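Long-range contacts in aspartate aminotransferase (Leishmania major, PDB 4H51), which probably catalyses the pyridoxal-phosphate-dependent transfer of an amino group between L-aspartate and 2-oxoglutarate, working as a homodimer: residues S87-V97 with E108-L116; T119-T130 with N149-W159. All coordinates share one frame; numbering follows the deposited sequence. Where two conformers were deposited one is given.

Interaction 1 (S87-V97 with E108-L116)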
loop_
_atom_site.group_PDB
_atom_site.type_symbol
_atom_site.label_atom_id
_atom_site.label_comp_id
_atom_site.label_asym_id
_atom_site.label_seq_id
_atom_site.Cartn_x
_atom_site.Cartn_y
_atom_site.Cartn_z
ATOM N N SER B 87 -6.918 9.705 2.684
ATOM C CA SER B 87 -5.812 10.471 2.143
ATOM C C SER B 87 -4.538 10.321 2.979
ATOM O O SER B 87 -3.466 10.670 2.526
ATOM C CB SER B 87 -6.159 11.948 2.123
ATOM O OG SER B 87 -7.271 12.225 1.318
ATOM N N GLY B 88 -4.660 9.816 4.202
ATOM C CA GLY B 88 -3.486 9.684 5.071
ATOM C C GLY B 88 -3.379 10.754 6.141
ATOM O O GLY B 88 -4.356 11.449 6.457
ATOM N N TYR B 89 -2.188 10.839 6.732
ATOM C CA TYR B 89 -1.971 11.628 7.933
ATOM C C TYR B 89 -1.628 13.058 7.497
ATOM O O TYR B 89 -0.524 13.313 6.996
ATOM C CB TYR B 89 -0.858 11.025 8.791
ATOM C CG TYR B 89 -0.624 11.708 10.141
ATOM C CD1 TYR B 89 -1.687 11.963 11.013
ATOM C CD2 TYR B 89 0.649 12.118 10.525
ATOM C CE1 TYR B 89 -1.487 12.600 12.225
ATOM C CE2 TYR B 89 0.861 12.749 11.737
ATOM C CZ TYR B 89 -0.202 12.991 12.574
ATOM O OH TYR B 89 0.001 13.611 13.794
ATOM N N GLN B 90 -2.562 13.984 7.715
ATOM C CA GLN B 90 -2.430 15.335 7.142
ATOM C C GLN B 90 -1.163 16.095 7.578
ATOM O O GLN B 90 -0.567 16.760 6.744
ATOM C CB GLN B 90 -3.675 16.201 7.396
ATOM C CG GLN B 90 -3.859 17.342 6.386
ATOM C CD GLN B 90 -3.864 16.895 4.942
ATOM O OE1 GLN B 90 -4.557 15.949 4.584
ATOM N NE2 GLN B 90 -3.096 17.564 4.106
ATOM N N PRO B 91 -0.752 15.984 8.864
ATOM C CA PRO B 91 0.461 16.692 9.253
ATOM C C PRO B 91 1.700 16.201 8.472
ATOM O O PRO B 91 2.560 17.023 8.027
ATOM C CB PRO B 91 0.551 16.440 10.766
ATOM C CG PRO B 91 -0.871 16.301 11.196
ATOM C CD PRO B 91 -1.515 15.533 10.053
ATOM N N PHE B 92 1.788 14.895 8.261
ATOM C CA PHE B 92 2.854 14.349 7.432
ATOM C C PHE B 92 2.761 14.949 6.035
ATOM O O PHE B 92 3.743 15.470 5.484
ATOM C CB PHE B 92 2.756 12.821 7.319
ATOM C CG PHE B 92 3.567 12.253 6.192
ATOM C CD1 PHE B 92 4.947 12.326 6.240
ATOM C CD2 PHE B 92 2.975 11.687 5.104
ATOM C CE1 PHE B 92 5.704 11.853 5.199
ATOM C CE2 PHE B 92 3.728 11.192 4.051
ATOM C CZ PHE B 92 5.097 11.269 4.109
ATOM N N ILE B 93 1.581 14.884 5.453
ATOM C CA ILE B 93 1.424 15.335 4.064
ATOM C C ILE B 93 1.870 16.799 3.899
ATOM O O ILE B 93 2.624 17.118 2.972
ATOM C CB ILE B 93 -0.030 15.194 3.578
ATOM C CG1 ILE B 93 -0.480 13.707 3.525
ATOM C CG2 ILE B 93 -0.222 15.894 2.207
ATOM C CD1 ILE B 93 -1.990 13.579 3.548
ATOM N N ASP B 94 1.383 17.655 4.782
ATOM C CA ASP B 94 1.693 19.105 4.748
ATOM C C ASP B 94 3.175 19.380 4.881
ATOM O O ASP B 94 3.745 20.158 4.085
ATOM C CB ASP B 94 0.916 19.868 5.813
ATOM C CG ASP B 94 -0.591 19.855 5.551
ATOM O OD1 ASP B 94 -1.023 19.424 4.480
ATOM O OD2 ASP B 94 -1.351 20.243 6.446
ATOM N N GLU B 95 3.817 18.736 5.852
ATOM C CA GLU B 95 5.259 18.918 6.036
ATOM C C GLU B 95 6.060 18.347 4.878
ATOM O O GLU B 95 7.103 18.941 4.472
ATOM C CB GLU B 95 5.760 18.307 7.351
ATOM C CG GLU B 95 5.276 18.947 8.641
ATOM C CD GLU B 95 5.758 20.368 8.885
ATOM O OE1 GLU B 95 6.686 20.851 8.204
ATOM O OE2 GLU B 95 5.201 20.970 9.817
ATOM N N ALA B 96 5.608 17.212 4.332
ATOM C CA ALA B 96 6.319 16.544 3.274
ATOM C C ALA B 96 6.315 17.421 2.024
ATOM O O ALA B 96 7.346 17.605 1.401
ATOM C CB ALA B 96 5.693 15.163 2.973
ATOM N N VAL B 97 5.181 18.008 1.667
ATOM C CA VAL B 97 5.146 18.785 0.421
ATOM C C VAL B 97 5.955 20.080 0.581
ATOM O O VAL B 97 6.520 20.587 -0.415
ATOM C CB VAL B 97 3.708 19.062 -0.139
ATOM C CG1 VAL B 97 2.973 17.730 -0.449
ATOM C CG2 VAL B 97 2.925 19.966 0.761
ATOM N N GLU B 108 -0.675 26.553 -1.039
ATOM C CA GLU B 108 -2.134 26.771 -0.936
ATOM C C GLU B 108 -2.808 26.332 -2.239
ATOM O O GLU B 108 -4.020 26.088 -2.285
ATOM C CB GLU B 108 -2.437 28.260 -0.645
ATOM N N ASN B 109 -2.001 26.234 -3.297
ATOM C CA ASN B 109 -2.473 25.847 -4.622
ATOM C C ASN B 109 -2.359 24.334 -4.894
ATOM O O ASN B 109 -2.471 23.913 -6.033
ATOM C CB ASN B 109 -1.694 26.626 -5.699
ATOM N N LEU B 110 -2.165 23.500 -3.880
ATOM C CA LEU B 110 -1.871 22.096 -4.188
ATOM C C LEU B 110 -2.804 21.101 -3.503
ATOM O O LEU B 110 -3.434 21.430 -2.502
ATOM C CB LEU B 110 -0.419 21.790 -3.931
ATOM C CG LEU B 110 0.130 21.672 -2.536
ATOM C CD1 LEU B 110 -0.461 20.486 -1.781
ATOM C CD2 LEU B 110 1.651 21.533 -2.643
ATOM N N VAL B 111 -2.976 19.951 -4.141
ATOM C CA VAL B 111 -3.778 18.844 -3.622
ATOM C C VAL B 111 -2.810 17.690 -3.436
ATOM O O VAL B 111 -1.995 17.383 -4.338
ATOM C CB VAL B 111 -5.055 18.558 -4.492
ATOM C CG1 VAL B 111 -4.736 18.528 -5.966
ATOM C CG2 VAL B 111 -5.817 17.299 -4.070
ATOM N N ALA B 112 -2.852 17.064 -2.260
ATOM C CA ALA B 112 -1.871 16.030 -1.944
ATOM C C ALA B 112 -2.467 14.939 -1.056
ATOM O O ALA B 112 -3.329 15.231 -0.222
ATOM C CB ALA B 112 -0.661 16.660 -1.234
ATOM N N VAL B 113 -1.993 13.713 -1.238
ATOM C CA VAL B 113 -2.340 12.581 -0.395
ATOM C C VAL B 113 -1.061 11.840 -0.020
ATOM O O VAL B 113 -0.024 11.915 -0.768
ATOM C CB VAL B 113 -3.301 11.567 -1.099
ATOM C CG1 VAL B 113 -4.700 12.174 -1.369
ATOM C CG2 VAL B 113 -2.721 11.028 -2.411
ATOM N N GLN B 114 -1.143 11.123 1.106
ATOM C CA GLN B 114 -0.142 10.154 1.486
ATOM C C GLN B 114 -0.270 8.909 0.594
ATOM O O GLN B 114 -1.380 8.481 0.239
ATOM C CB GLN B 114 -0.288 9.808 2.998
ATOM C CG GLN B 114 0.685 8.761 3.499
ATOM C CD GLN B 114 0.514 8.444 4.939
ATOM O OE1 GLN B 114 -0.050 9.254 5.667
ATOM N NE2 GLN B 114 1.042 7.275 5.386
ATOM N N THR B 115 0.856 8.327 0.237
ATOM C CA THR B 115 0.907 7.162 -0.635
ATOM C C THR B 115 1.797 6.076 -0.050
ATOM O O THR B 115 2.528 6.310 0.902
ATOM C CB THR B 115 1.494 7.542 -2.011
ATOM O OG1 THR B 115 2.839 8.074 -1.809
ATOM C CG2 THR B 115 0.579 8.582 -2.730
ATOM N N LEU B 116 1.766 4.889 -0.668
ATOM C CA LEU B 116 2.689 3.819 -0.298
ATOM C C LEU B 116 4.077 4.112 -0.883
ATOM O O LEU B 116 4.518 3.489 -1.844
ATOM C CB LEU B 116 2.159 2.449 -0.736
ATOM C CG LEU B 116 1.275 1.729 0.298
ATOM C CD1 LEU B 116 2.114 1.299 1.499
ATOM C CD2 LEU B 116 0.050 2.547 0.746
#
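Q114 reaches from the strand 110-116 to the start of the helix 90-97, and its side chain carries much of this contact. Its CB lies 3.3 Å from the carbonyl O of S87 and close to CA of G88. With CG anti to the backbone N (chi1 178°) and the chain extended beyond it, the amide is carried alongside G88 to the helix start. On the way CG packs against CD2 and CE2 of F92, the two side chains crossing at about a right angle with ring and amide planes 73° apart. At the tip, OE1 accepts a nearly straight hydrogen bond from Y89 N (2.9 Å), the donor tilted somewhat from the carbonyl plane. Y89 is the N-cap residue, so this bond fixes the backbone just where the helix begins. The other amide atom, NE2, has a weak hydrogen bond to P306 O. The backbone of Q114 is gripped as well: its N donates to S87 O at 2.8 Å. CA of G88 lies beside both CB and OE1 of Q114, and the glutamine packs directly on the glycine backbone.

Farther along, the helix rests apolar side chains on the strand. I93 CG2 meets A112 CB at 3.6 Å while its CD1 approaches Q114 N; one turn on, V97 puts CG1 against the same A112 methyl and CG2 against L110 CD2. The helix crosses the strand steeply, at 108°, with axes 8.0 Å apart. This is a helix packed on the edge strand, within this chain, of the large mixed sheet of the class I aminotransferase fold.

Interaction 2 (T119-T130 with N149-W159)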
loop_
_atom_site.group_PDB
_atom_site.type_symbol
_atom_site.label_atom_id
_atom_site.label_comp_id
_atom_site.label_asym_id
_atom_site.label_seq_id
_atom_site.Cartn_x
_atom_site.Cartn_y
_atom_site.Cartn_z
ATOM N N THR B 119 6.848 4.482 -4.985
ATOM C CA THR B 119 6.278 3.566 -5.954
ATOM C C THR B 119 4.769 3.771 -5.933
ATOM O O THR B 119 4.158 3.908 -6.975
ATOM C CB THR B 119 6.587 2.076 -5.680
ATOM O OG1 THR B 119 8.006 1.835 -5.561
ATOM C CG2 THR B 119 5.948 1.182 -6.769
ATOM N N GLY B 120 4.179 3.774 -4.741
ATOM C CA GLY B 120 2.738 3.988 -4.580
ATOM C C GLY B 120 2.291 5.285 -5.222
ATOM O O GLY B 120 1.209 5.371 -5.834
ATOM N N ALA B 121 3.093 6.338 -5.061
ATOM C CA ALA B 121 2.752 7.629 -5.658
ATOM C C ALA B 121 2.826 7.617 -7.186
ATOM O O ALA B 121 2.007 8.270 -7.853
ATOM C CB ALA B 121 3.674 8.731 -5.057
ATOM N N VAL B 122 3.806 6.897 -7.740
ATOM C CA VAL B 122 3.928 6.806 -9.209
ATOM C C VAL B 122 2.719 6.034 -9.726
ATOM O O VAL B 122 2.089 6.485 -10.654
ATOM C CB VAL B 122 5.239 6.178 -9.682
ATOM C CG1 VAL B 122 5.243 5.952 -11.226
ATOM C CG2 VAL B 122 6.396 7.080 -9.266
ATOM N N SER B 123 2.389 4.892 -9.100
ATOM C CA SER B 123 1.231 4.126 -9.525
ATOM C C SER B 123 -0.060 4.922 -9.420
ATOM O O SER B 123 -0.878 4.962 -10.375
ATOM C CB SER B 123 1.128 2.845 -8.685
ATOM O OG SER B 123 0.018 2.081 -9.074
ATOM N N LEU B 124 -0.279 5.532 -8.241
ATOM C CA LEU B 124 -1.479 6.335 -8.030
ATOM C C LEU B 124 -1.581 7.521 -9.026
ATOM O O LEU B 124 -2.671 7.820 -9.537
ATOM C CB LEU B 124 -1.575 6.863 -6.590
ATOM C CG LEU B 124 -2.818 7.680 -6.235
ATOM C CD1 LEU B 124 -4.092 6.873 -6.398
ATOM C CD2 LEU B 124 -2.803 8.133 -4.764
ATOM N N GLY B 125 -0.480 8.218 -9.224
ATOM C CA GLY B 125 -0.416 9.333 -10.166
ATOM C C GLY B 125 -0.707 8.856 -11.580
ATOM O O GLY B 125 -1.448 9.496 -12.310
ATOM N N ALA B 126 -0.131 7.737 -11.964
ATOM C CA ALA B 126 -0.344 7.188 -13.301
ATOM C C ALA B 126 -1.812 6.856 -13.499
ATOM O O ALA B 126 -2.343 7.141 -14.575
ATOM C CB ALA B 126 0.525 5.966 -13.570
ATOM N N LYS B 127 -2.468 6.306 -12.461
ATOM C CA LYS B 127 -3.915 6.058 -12.519
ATOM C C LYS B 127 -4.727 7.326 -12.542
ATOM O O LYS B 127 -5.664 7.469 -13.316
ATOM C CB LYS B 127 -4.364 5.159 -11.340
ATOM C CG LYS B 127 -3.785 3.755 -11.444
ATOM C CD LYS B 127 -4.226 2.786 -10.344
ATOM C CE LYS B 127 -3.111 1.770 -10.086
ATOM N NZ LYS B 127 -3.519 0.510 -9.384
ATOM N N LEU B 128 -4.385 8.281 -11.697
ATOM C CA LEU B 128 -5.116 9.552 -11.701
ATOM C C LEU B 128 -5.127 10.210 -13.108
ATOM O O LEU B 128 -6.126 10.795 -13.548
ATOM C CB LEU B 128 -4.487 10.510 -10.686
ATOM C CG LEU B 128 -5.034 11.943 -10.599
ATOM C CD1 LEU B 128 -6.493 11.978 -10.129
ATOM C CD2 LEU B 128 -4.166 12.755 -9.645
ATOM N N LEU B 129 -3.992 10.126 -13.779
ATOM C CA LEU B 129 -3.788 10.791 -15.082
ATOM C C LEU B 129 -4.673 10.159 -16.162
ATOM O O LEU B 129 -5.014 10.825 -17.137
ATOM C CB LEU B 129 -2.318 10.735 -15.475
ATOM C CG LEU B 129 -1.443 11.757 -14.737
ATOM C CD1 LEU B 129 0.027 11.529 -14.950
ATOM C CD2 LEU B 129 -1.762 13.209 -15.021
ATOM N N THR B 130 -5.032 8.887 -15.998
ATOM C CA THR B 130 -5.970 8.236 -16.925
ATOM C C THR B 130 -7.367 8.860 -16.832
ATOM O O THR B 130 -8.199 8.609 -17.706
ATOM C CB THR B 130 -6.050 6.704 -16.740
ATOM O OG1 THR B 130 -6.779 6.360 -15.541
ATOM C CG2 THR B 130 -4.649 6.093 -16.706
ATOM N N ASN B 149 11.383 -0.245 -12.805
ATOM C CA ASN B 149 9.991 -0.412 -12.459
ATOM C C ASN B 149 9.030 0.614 -13.075
ATOM O O ASN B 149 7.840 0.407 -13.037
ATOM C CB ASN B 149 9.827 -0.394 -10.933
ATOM C CG ASN B 149 8.570 -1.147 -10.440
ATOM O OD1 ASN B 149 8.187 -2.140 -11.050
ATOM N ND2 ASN B 149 7.994 -0.736 -9.267
ATOM N N HIS B 150 9.501 1.727 -13.646
ATOM C CA HIS B 150 8.575 2.712 -14.269
ATOM C C HIS B 150 7.659 2.064 -15.276
ATOM O O HIS B 150 6.469 2.321 -15.288
ATOM C CB HIS B 150 9.311 3.880 -14.970
ATOM C CG HIS B 150 9.681 5.038 -14.058
ATOM N ND1 HIS B 150 10.723 5.894 -14.329
ATOM C CD2 HIS B 150 9.137 5.473 -12.852
ATOM C CE1 HIS B 150 10.805 6.801 -13.358
ATOM N NE2 HIS B 150 9.860 6.532 -12.447
ATOM N N TYR B 151 8.231 1.255 -16.176
ATOM C CA TYR B 151 7.469 0.662 -17.282
ATOM C C TYR B 151 6.267 -0.168 -16.795
ATOM O O TYR B 151 5.087 0.030 -17.209
ATOM C CB TYR B 151 8.442 -0.143 -18.220
ATOM C CG TYR B 151 7.824 -0.415 -19.581
ATOM C CD1 TYR B 151 6.934 -1.514 -19.757
ATOM C CD2 TYR B 151 8.038 0.449 -20.659
ATOM C CE1 TYR B 151 6.305 -1.765 -20.995
ATOM C CE2 TYR B 151 7.391 0.218 -21.884
ATOM C CZ TYR B 151 6.542 -0.887 -22.056
ATOM O OH TYR B 151 5.915 -1.107 -23.281
ATOM N N GLY B 152 6.543 -1.074 -15.867
ATOM C CA GLY B 152 5.508 -1.947 -15.335
ATOM C C GLY B 152 4.449 -1.196 -14.576
ATOM O O GLY B 152 3.267 -1.499 -14.671
ATOM N N VAL B 153 4.873 -0.211 -13.794
ATOM C CA VAL B 153 3.942 0.605 -13.044
ATOM C C VAL B 153 3.002 1.329 -13.977
ATOM O O VAL B 153 1.791 1.322 -13.808
ATOM C CB VAL B 153 4.671 1.610 -12.090
ATOM C CG1 VAL B 153 3.669 2.547 -11.472
ATOM C CG2 VAL B 153 5.434 0.826 -11.014
ATOM N N VAL B 154 3.555 1.947 -15.012
ATOM C CA VAL B 154 2.720 2.733 -15.916
ATOM C C VAL B 154 1.763 1.851 -16.752
ATOM O O VAL B 154 0.584 2.186 -16.949
ATOM C CB VAL B 154 3.693 3.646 -16.718
ATOM C CG1 VAL B 154 3.233 3.995 -18.090
ATOM C CG2 VAL B 154 4.071 4.877 -15.860
ATOM N N LYS B 155 2.277 0.738 -17.266
ATOM C CA LYS B 155 1.476 -0.306 -17.967
ATOM C C LYS B 155 0.301 -0.807 -17.118
ATOM O O LYS B 155 -0.856 -0.843 -17.567
ATOM C CB LYS B 155 2.399 -1.490 -18.348
ATOM C CG LYS B 155 1.818 -2.569 -19.281
ATOM C CD LYS B 155 2.854 -3.665 -19.590
ATOM C CE LYS B 155 2.149 -4.960 -20.045
ATOM N NZ LYS B 155 3.087 -5.994 -20.570
ATOM N N ALA B 156 0.606 -1.175 -15.879
ATOM C CA ALA B 156 -0.384 -1.679 -14.981
ATOM C C ALA B 156 -1.470 -0.648 -14.647
ATOM O O ALA B 156 -2.623 -1.013 -14.418
ATOM C CB ALA B 156 0.285 -2.169 -13.706
ATOM N N ALA B 157 -1.102 0.632 -14.617
ATOM C CA ALA B 157 -2.094 1.712 -14.449
ATOM C C ALA B 157 -3.004 1.953 -15.671
ATOM O O ALA B 157 -3.910 2.771 -15.593
ATOM C CB ALA B 157 -1.372 3.013 -14.111
ATOM N N GLY B 158 -2.743 1.288 -16.809
ATOM C CA GLY B 158 -3.620 1.378 -17.978
ATOM C C GLY B 158 -3.035 2.098 -19.211
ATOM O O GLY B 158 -3.726 2.292 -20.227
ATOM N N TRP B 159 -1.767 2.449 -19.163
ATOM C CA TRP B 159 -1.160 3.183 -20.275
ATOM C C TRP B 159 -0.734 2.264 -21.377
ATOM O O TRP B 159 0.094 1.417 -21.151
ATOM C CB TRP B 159 0.000 4.062 -19.825
ATOM C CG TRP B 159 -0.505 5.179 -18.971
ATOM C CD1 TRP B 159 -0.783 5.140 -17.603
ATOM C CD2 TRP B 159 -0.898 6.519 -19.396
ATOM N NE1 TRP B 159 -1.257 6.330 -17.164
ATOM C CE2 TRP B 159 -1.366 7.205 -18.195
ATOM C CE3 TRP B 159 -0.881 7.210 -20.596
ATOM C CZ2 TRP B 159 -1.807 8.494 -18.222
ATOM C CZ3 TRP B 159 -1.323 8.528 -20.605
ATOM C CH2 TRP B 159 -1.778 9.159 -19.443
HETATM O O HOH W 1 0.527 0.639 -11.280
HETATM O O HOH W 2 -6.366 3.299 -14.840
#
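V153 presses its CG1 methyl against the backbone of S123, and around this pair the segments 119-129 and 149-156 of two helices of the aminotransferase alpha/beta fold cross at -39°, their axes 8.8 Å apart at the closest. With CG1 anti to the backbone N (chi1 173°), V153 brings this methyl to 3.5 Å from S123 CA; the same methyl also meets V122 CG1, the two valines crossing at about a right angle. Nearer the active site, T119 CG2 faces the amide ND2 of N149, again roughly at right angles. T119 OG1 hydrogen-bonds to the phosphate of the cofactor-bearing residue 265 and to T303 of the second subunit, while N149 ND2 hydrogen-bonds to R299 O of that subunit.

At the other end the alanines allow a close approach: A157 CB touches A126 CB at 3.6 Å and K127 CG at 3.7 Å. Just beyond, G158 closes the helix in a Schellman motif, and W159 turns its indole edge back to the first helix. L129 CB meets that edge at CZ2 (3.6 Å), and T130 CG2 approaches NE1 obliquely. W159 NE1 donates to A126 O at 2.9 Å, with the oxygen in the indole plane but the donor 42° above the carbonyl plane.

In the fold
Both contacts are largely buried, and they follow each other in the chain: strand 110-116 of interaction 1 runs directly into helix 117-129 of interaction 2. V113 and T115 touch L124 of that helix, and T115 also touches A121, so the two contacts adjoin although their centres lie about 19 Å apart. Interaction 1 sets a helix on an edge strand and combines apolar packing with a glutamine amide at the helix start and a backbone bond just before it. Interaction 2 joins two helices by valine and alanine methyls at the centre and an indole at one end. It also lies closer to the cofactor and borders the second subunit along much of its length, whereas interaction 1 meets that subunit through L116 alone.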